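Local coordinates for polyprenyl synthetase (Nonlabens dokdonensis, PDB 6KD7), which probably acts as a magnesium-dependent prenyltransferase of the FPP/GGPP synthase family that makes geranylgeranyl pyrophosphate, at residues T9-E14 against D60-A65; S17-T22 against P30-L35; Y127-V132 against L177-I182. All blocks are in the same frame, centred on the assembly; numbering follows the deposited sequence.

How the contacts relate
The three contacts form a chain of neighbours in the mainly helical prenyltransferase fold, with contact 1 touching each of the other two. Helix 4-18 is shared by contacts 1 and 2, whose centres are 14 Å apart; Lys18 brings them together, its NZ 3.9 Å from Met62 CG. Contact 1 meets contact 3, 16 Å away between centres, where Met179 CE lies 3.4 Å from Ala64 O. Contacts 2 and 3 do not touch, their nearest atoms being about 12 Å apart. The bound pyrophosphate, in a pocket that includes Arg43, His72 and Arg88, lies about 10 Å from the Phe11 side chain and about 9 Å from that of Leu35. His72 belongs to helix 58-82, which also carries residues 60-65.

Contact 1: T9-E14 against D60-A65; sequences TTFLEE and DAMNAA
The Phe11 ring is the one aromatic group here, and across the contact it is approached at its rim and obliquely. Near the ring plane, Ala65 C lies at the edge, 4.0 Å from Phe11 CE1, and the alanine methyl sits close to the same ring atom. Met62 SD comes in obliquely, 3.9 Å from Phe11 CD1 and 5.2 Å from the ring centroid, a Met-aromatic contact that joins the N-terminal helix 4-18 to helix 58-82 of the mainly helical prenyl synthase fold. The short segments cross at -66° with their axes 10.5 Å apart, a wide spacing that long side chains have to bridge. Phe11 does so with CG anti to the backbone N (chi1 176°), and its ring also rests on Arg41 and on Pro44 of helix 42-54, while Leu48 of that helix lies against both Met62 and Ala65. A small alanine suits position 65, where the ring edge comes close to the backbone itself.

Methionine suits the place opposite because its flexible, unbranched chain, bent at chi2 and chi3, can follow the surface of the other helix and touch three of its residues. Glu14 joins through its aliphatic part, crossing Met62 at about a right angle, while its carboxylate OE2 turns to a salt bridge with Lys18 NZ. Thr10 is likewise divided: OG1 is hydrogen-bonded to Ser6 O on its own helix, and the methyl is left for packing. The tightest approach is Glu14 CB to Met62 CG, 3.4 Å, and at the end of the methionine chain CE meets Thr10 CG2 at 3.9 Å.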
# COMPACT_ATOMS: atom_id res chain seq x y z
N THR A 9 34.92 13.03 -29.72
CA THR A 9 35.65 11.74 -29.82
C THR A 9 36.76 11.75 -28.77
O THR A 9 36.92 10.74 -28.05
CB THR A 9 36.09 11.48 -31.27
OG1 THR A 9 34.93 11.33 -32.09
CG2 THR A 9 36.94 10.24 -31.41
N THR A 10 37.55 12.82 -28.72
CA THR A 10 38.63 13.02 -27.73
C THR A 10 38.00 12.98 -26.32
O THR A 10 38.54 12.30 -25.44
CB THR A 10 39.31 14.38 -27.88
OG1 THR A 10 39.51 14.67 -29.27
CG2 THR A 10 40.61 14.49 -27.09
N PHE A 11 36.89 13.69 -26.13
CA PHE A 11 36.21 13.79 -24.82
C PHE A 11 35.85 12.40 -24.30
O PHE A 11 36.24 12.12 -23.15
CB PHE A 11 34.98 14.67 -24.87
CG PHE A 11 34.26 14.69 -23.55
CD1 PHE A 11 34.74 15.45 -22.50
CD2 PHE A 11 33.11 13.94 -23.37
CE1 PHE A 11 34.09 15.45 -21.28
CE2 PHE A 11 32.46 13.95 -22.14
CZ PHE A 11 32.95 14.69 -21.10
N LEU A 12 35.29 11.52 -25.14
CA LEU A 12 34.80 10.18 -24.69
C LEU A 12 35.98 9.28 -24.41
O LEU A 12 35.90 8.49 -23.45
CB LEU A 12 33.83 9.59 -25.71
CG LEU A 12 32.51 10.38 -25.85
CD1 LEU A 12 31.60 9.75 -26.91
CD2 LEU A 12 31.76 10.50 -24.51
N GLU A 13 37.09 9.48 -25.10
CA GLU A 13 38.34 8.75 -24.79
C GLU A 13 38.85 9.17 -23.41
O GLU A 13 39.21 8.30 -22.61
CB GLU A 13 39.41 9.01 -25.86
CG GLU A 13 39.25 8.13 -27.09
CD GLU A 13 39.84 8.73 -28.36
OE1 GLU A 13 40.64 9.67 -28.25
OE2 GLU A 13 39.47 8.27 -29.46
N GLU A 14 38.94 10.48 -23.17
CA GLU A 14 39.52 11.05 -21.93
C GLU A 14 38.59 10.74 -20.73
O GLU A 14 39.12 10.34 -19.67
CB GLU A 14 39.81 12.52 -22.21
CG GLU A 14 40.98 12.71 -23.17
CD GLU A 14 42.23 11.98 -22.72
OE1 GLU A 14 42.69 11.14 -23.46
OE2 GLU A 14 42.71 12.21 -21.58
N ASP A 60 44.21 20.69 -22.29
CA ASP A 60 44.42 21.47 -21.04
C ASP A 60 43.09 21.53 -20.28
O ASP A 60 43.12 21.33 -19.07
CB ASP A 60 44.90 22.91 -21.24
CG ASP A 60 46.31 23.12 -21.79
OD1 ASP A 60 47.21 22.26 -21.46
OD2 ASP A 60 46.49 24.13 -22.57
N ALA A 61 41.99 21.77 -21.00
CA ALA A 61 40.64 21.99 -20.45
C ALA A 61 39.93 20.68 -20.08
O ALA A 61 38.85 20.73 -19.53
CB ALA A 61 39.84 22.79 -21.42
N MET A 62 40.52 19.54 -20.37
CA MET A 62 39.79 18.26 -20.44
C MET A 62 39.27 17.91 -19.03
O MET A 62 38.10 17.58 -18.94
CB MET A 62 40.67 17.12 -20.93
CG MET A 62 39.90 15.84 -21.29
SD MET A 62 38.60 16.08 -22.53
CE MET A 62 39.56 16.60 -23.96
N ASN A 63 40.12 17.94 -18.00
CA ASN A 63 39.70 17.55 -16.62
C ASN A 63 38.50 18.43 -16.20
O ASN A 63 37.51 17.87 -15.72
CB ASN A 63 40.87 17.58 -15.65
CG ASN A 63 41.77 16.37 -15.80
OD1 ASN A 63 41.52 15.49 -16.61
ND2 ASN A 63 42.80 16.30 -15.00
N ALA A 64 38.53 19.72 -16.48
CA ALA A 64 37.43 20.64 -16.15
C ALA A 64 36.17 20.31 -16.95
O ALA A 64 35.04 20.47 -16.41
CB ALA A 64 37.82 22.06 -16.40
N ALA A 65 36.32 19.99 -18.23
CA ALA A 65 35.22 19.55 -19.12
C ALA A 65 34.56 18.29 -18.52
O ALA A 65 33.35 18.24 -18.42
CB ALA A 65 35.75 19.25 -20.51

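Contact 2: S17-T22 against P30-L35; sequences SKVTAT and PVHYIL
Val19, the first residue to leave helical geometry after helix 4-18, meets three residues of 30-35. Its CG1, anti to the backbone N (chi1 176°), does the touching: it reaches tip to tip toward Leu35 CD1 at 4.1 Å and lies 4.2 Å from Val31 CG1. A branched apolar residue fits this place, since one methyl can sit against both partners while the backbone turns away from the helix. The carbonyl of Val19 serves a different purpose. His32 NE2 donates a weak hydrogen bond to Val19 O, 3.5 Å long and with an N-H...O angle of 145°; the oxygen lies in the plane of the imidazole, at its edge. The valine and histidine side chains run past each other in opposite directions.

The arrangement is a helix-loop-helix connection, in which the loop after helix 4-18 packs against the next helix, 25-35. Behind the apolar part, Val31 also rests on Thr106 and Met110 of helix 100-116, and Leu35 on Asn73 of helix 58-82. The exposed Thr20 follows in the loop, its CB directed away from 30-35, a place that suits a polar side chain. Ala21, with just a methyl, lets the chain pass close to the imidazole.

Thr22 comes back to the histidine with its methyl, CG2 being 4.2 Å from His32 CE1 in an oblique approach. A water ties the two residues further: it donates to Thr22 O at 3.0 Å and, weakly, to His32 ND1 at 3.5 Å, in the ring plane.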
# COMPACT_ATOMS: atom_id res chain seq x y z
N SER A 17 39.28 7.25 -19.70
CA SER A 17 40.61 7.28 -19.05
C SER A 17 40.62 7.95 -17.67
O SER A 17 41.39 7.49 -16.82
CB SER A 17 41.64 7.85 -19.99
OG SER A 17 42.70 8.47 -19.29
N LYS A 18 39.86 9.02 -17.45
CA LYS A 18 39.95 9.78 -16.17
C LYS A 18 38.88 9.42 -15.13
O LYS A 18 38.97 9.96 -14.02
CB LYS A 18 39.97 11.28 -16.43
CG LYS A 18 41.36 11.86 -16.59
CD LYS A 18 41.42 12.96 -17.62
CE LYS A 18 42.81 13.25 -18.14
NZ LYS A 18 42.78 14.27 -19.21
N VAL A 19 37.88 8.61 -15.47
CA VAL A 19 36.89 8.19 -14.44
C VAL A 19 37.08 6.68 -14.30
O VAL A 19 36.44 5.96 -15.04
CB VAL A 19 35.45 8.54 -14.83
CG1 VAL A 19 34.45 8.02 -13.81
CG2 VAL A 19 35.28 10.03 -15.04
N THR A 20 37.92 6.27 -13.36
CA THR A 20 38.33 4.85 -13.25
C THR A 20 37.95 4.19 -11.93
O THR A 20 38.24 3.01 -11.80
CB THR A 20 39.84 4.77 -13.50
OG1 THR A 20 40.47 5.62 -12.54
CG2 THR A 20 40.22 5.23 -14.89
N ALA A 21 37.32 4.90 -10.99
CA ALA A 21 37.00 4.23 -9.71
C ALA A 21 36.05 3.06 -10.00
O ALA A 21 35.11 3.27 -10.73
CB ALA A 21 36.36 5.22 -8.78
N THR A 22 36.34 1.88 -9.46
CA THR A 22 35.44 0.73 -9.69
C THR A 22 34.97 0.07 -8.39
O THR A 22 33.93 -0.56 -8.42
CB THR A 22 36.08 -0.30 -10.63
OG1 THR A 22 37.21 -0.82 -9.95
CG2 THR A 22 36.51 0.31 -11.94
N PRO A 30 26.97 2.50 -10.88
CA PRO A 30 26.03 3.46 -11.41
C PRO A 30 26.68 4.70 -12.00
O PRO A 30 26.06 5.36 -12.82
CB PRO A 30 25.11 3.80 -10.23
CG PRO A 30 25.38 2.76 -9.20
CD PRO A 30 26.83 2.36 -9.43
N VAL A 31 27.92 5.03 -11.62
CA VAL A 31 28.57 6.22 -12.23
C VAL A 31 28.89 5.86 -13.69
O VAL A 31 28.59 6.67 -14.58
CB VAL A 31 29.85 6.61 -11.49
CG1 VAL A 31 30.56 7.76 -12.21
CG2 VAL A 31 29.57 6.93 -10.02
N HIS A 32 29.50 4.72 -13.93
CA HIS A 32 29.83 4.26 -15.32
C HIS A 32 28.54 4.13 -16.16
O HIS A 32 28.50 4.59 -17.32
CB HIS A 32 30.66 2.99 -15.26
CG HIS A 32 31.96 3.21 -14.57
ND1 HIS A 32 32.27 2.60 -13.35
CD2 HIS A 32 32.98 4.04 -14.83
CE1 HIS A 32 33.45 3.02 -12.95
NE2 HIS A 32 33.89 3.90 -13.83
N TYR A 33 27.48 3.60 -15.54
CA TYR A 33 26.18 3.43 -16.20
C TYR A 33 25.65 4.78 -16.65
O TYR A 33 25.31 4.94 -17.82
CB TYR A 33 25.21 2.72 -15.27
CG TYR A 33 23.82 2.53 -15.82
CD1 TYR A 33 23.51 1.43 -16.60
CD2 TYR A 33 22.81 3.41 -15.52
CE1 TYR A 33 22.22 1.22 -17.08
CE2 TYR A 33 21.52 3.21 -15.96
CZ TYR A 33 21.21 2.09 -16.74
OH TYR A 33 19.92 1.92 -17.18
N ILE A 34 25.54 5.77 -15.76
CA ILE A 34 24.88 7.03 -16.18
C ILE A 34 25.76 7.77 -17.19
O ILE A 34 25.19 8.48 -18.06
CB ILE A 34 24.45 7.90 -14.99
CG1 ILE A 34 23.48 8.98 -15.48
CG2 ILE A 34 25.67 8.47 -14.25
CD1 ILE A 34 22.58 9.46 -14.42
N LEU A 35 27.08 7.65 -17.10
CA LEU A 35 27.99 8.36 -18.05
C LEU A 35 27.99 7.68 -19.41
O LEU A 35 28.47 8.29 -20.33
CB LEU A 35 29.40 8.41 -17.48
CG LEU A 35 29.54 9.30 -16.24
CD1 LEU A 35 30.94 9.17 -15.67
CD2 LEU A 35 29.19 10.75 -16.58
O HOH W 1 32.44 0.16 -10.87

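Contact 3: Y127-V132 against L177-I182; sequences YQLNKV and LQMGAI
Two successive long helices, 123-150 and 158-183, pack antiparallel at this point of the prenyl synthase helix bundle, and Leu129, Val132, Met179 and Ile182 fill the interface. The short segments run at 170° to each other with their axes 9.8 Å apart, and Leu129 and Met179 have the closest CA atoms, 6.0 Å apart. Leu129 CD2 is the central methyl. It presses on Met179 CB at 3.7 Å, the two side chains meeting at about a right angle, and on Ile182 CG2 at 3.8 Å, where the two side chains run antiparallel alongside each other.

Ile182 touches three residues of the other helix: CG2 also reaches Gln128 CB, and CD1 lies 3.8 Å from Gln128 O and 4.0 Å from Val132 CG1. A beta-branched isoleucine suits the place, because its two branches reach different partners, CG2 toward Leu129 and Gln128, CD1 toward Val132 and the Gln128 carbonyl. Val132 holds CG1 between its backbone N and carbonyl carbon (chi1 64°), the crowded position, which leaves CG1 beside Ile182 and Met179 while CG2 lies 3.8 Å from Gln178 CD. Met179 goes on to Phe118 and to Ala64 and Val68 of helix 58-82. Away from this interface, helix 123-150 meets the second subunit: Tyr127 OH hydrogen-bonds to Glu119 O of that chain.

No hydrogen bond or salt bridge joins the segments. Their adhesion therefore rests on dispersion and on the removal of apolar surface from water, while the polar groups of the two backbones are largely engaged in their own helices.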
# COMPACT_ATOMS: atom_id res chain seq x y z
N TYR A 127 41.57 27.71 -7.88
CA TYR A 127 40.74 28.62 -7.07
C TYR A 127 39.60 29.15 -7.92
O TYR A 127 38.46 29.32 -7.45
CB TYR A 127 41.57 29.73 -6.40
CG TYR A 127 40.74 30.63 -5.52
CD1 TYR A 127 40.54 30.32 -4.19
CD2 TYR A 127 40.12 31.74 -6.03
CE1 TYR A 127 39.77 31.13 -3.37
CE2 TYR A 127 39.33 32.55 -5.24
CZ TYR A 127 39.16 32.23 -3.90
OH TYR A 127 38.36 33.00 -3.13
N GLN A 128 39.87 29.54 -9.14
CA GLN A 128 38.86 30.28 -9.92
C GLN A 128 37.76 29.28 -10.36
O GLN A 128 36.59 29.67 -10.44
CB GLN A 128 39.57 30.95 -11.11
CG GLN A 128 40.25 32.28 -10.77
CD GLN A 128 40.79 32.86 -12.06
OE1 GLN A 128 41.82 32.42 -12.57
NE2 GLN A 128 40.00 33.71 -12.68
N LEU A 129 38.19 28.08 -10.76
CA LEU A 129 37.34 26.97 -11.24
C LEU A 129 36.39 26.60 -10.09
O LEU A 129 35.16 26.65 -10.32
CB LEU A 129 38.24 25.80 -11.66
CG LEU A 129 38.99 25.98 -12.98
CD1 LEU A 129 39.87 24.78 -13.26
CD2 LEU A 129 38.04 26.24 -14.17
N ASN A 130 36.93 26.34 -8.89
CA ASN A 130 36.13 25.91 -7.71
C ASN A 130 35.10 26.98 -7.43
O ASN A 130 33.92 26.67 -7.24
CB ASN A 130 36.95 25.64 -6.46
CG ASN A 130 37.46 24.24 -6.48
OD1 ASN A 130 38.53 23.98 -7.04
ND2 ASN A 130 36.72 23.33 -5.86
N LYS A 131 35.53 28.23 -7.45
CA LYS A 131 34.61 29.35 -7.10
C LYS A 131 33.43 29.47 -8.07
O LYS A 131 32.32 29.53 -7.58
CB LYS A 131 35.40 30.65 -7.06
CG LYS A 131 34.70 31.80 -6.37
CD LYS A 131 35.68 32.78 -5.77
CE LYS A 131 35.00 33.93 -5.07
NZ LYS A 131 33.94 34.53 -5.90
N VAL A 132 33.64 29.42 -9.38
CA VAL A 132 32.48 29.63 -10.30
C VAL A 132 31.65 28.32 -10.31
O VAL A 132 30.40 28.42 -10.39
CB VAL A 132 32.90 30.07 -11.72
CG1 VAL A 132 33.72 29.00 -12.41
CG2 VAL A 132 31.66 30.45 -12.53
N LEU A 177 31.42 27.44 -20.15
CA LEU A 177 32.18 28.34 -21.06
C LEU A 177 33.22 29.12 -20.23
O LEU A 177 34.43 29.05 -20.57
CB LEU A 177 31.20 29.28 -21.77
CG LEU A 177 30.34 28.60 -22.83
CD1 LEU A 177 29.14 29.45 -23.14
CD2 LEU A 177 31.12 28.31 -24.09
N GLN A 178 32.79 29.72 -19.11
CA GLN A 178 33.68 30.47 -18.21
C GLN A 178 34.84 29.60 -17.77
O GLN A 178 35.97 30.15 -17.74
CB GLN A 178 32.90 31.16 -17.10
CG GLN A 178 33.84 31.88 -16.17
CD GLN A 178 33.13 32.76 -15.18
OE1 GLN A 178 33.81 33.43 -14.41
NE2 GLN A 178 31.81 32.77 -15.16
N MET A 179 34.66 28.30 -17.55
CA MET A 179 35.77 27.44 -17.05
C MET A 179 36.84 27.31 -18.14
O MET A 179 38.04 27.06 -17.80
CB MET A 179 35.30 26.04 -16.60
CG MET A 179 34.46 26.13 -15.30
SD MET A 179 33.55 24.64 -14.83
CE MET A 179 34.84 23.42 -14.76
N GLY A 180 36.44 27.28 -19.41
CA GLY A 180 37.43 27.12 -20.50
C GLY A 180 38.27 28.37 -20.61
O GLY A 180 39.48 28.26 -20.71
N ALA A 181 37.61 29.51 -20.47
CA ALA A 181 38.21 30.85 -20.45
C ALA A 181 39.20 30.94 -19.27
O ALA A 181 40.34 31.41 -19.46
CB ALA A 181 37.11 31.88 -20.41
N ILE A 182 38.85 30.42 -18.10
CA ILE A 182 39.75 30.43 -16.92
C ILE A 182 40.98 29.61 -17.27
O ILE A 182 42.08 30.00 -16.92
CB ILE A 182 39.07 29.85 -15.67
CG1 ILE A 182 38.03 30.82 -15.11
CG2 ILE A 182 40.09 29.44 -14.62
CD1 ILE A 182 37.10 30.14 -14.14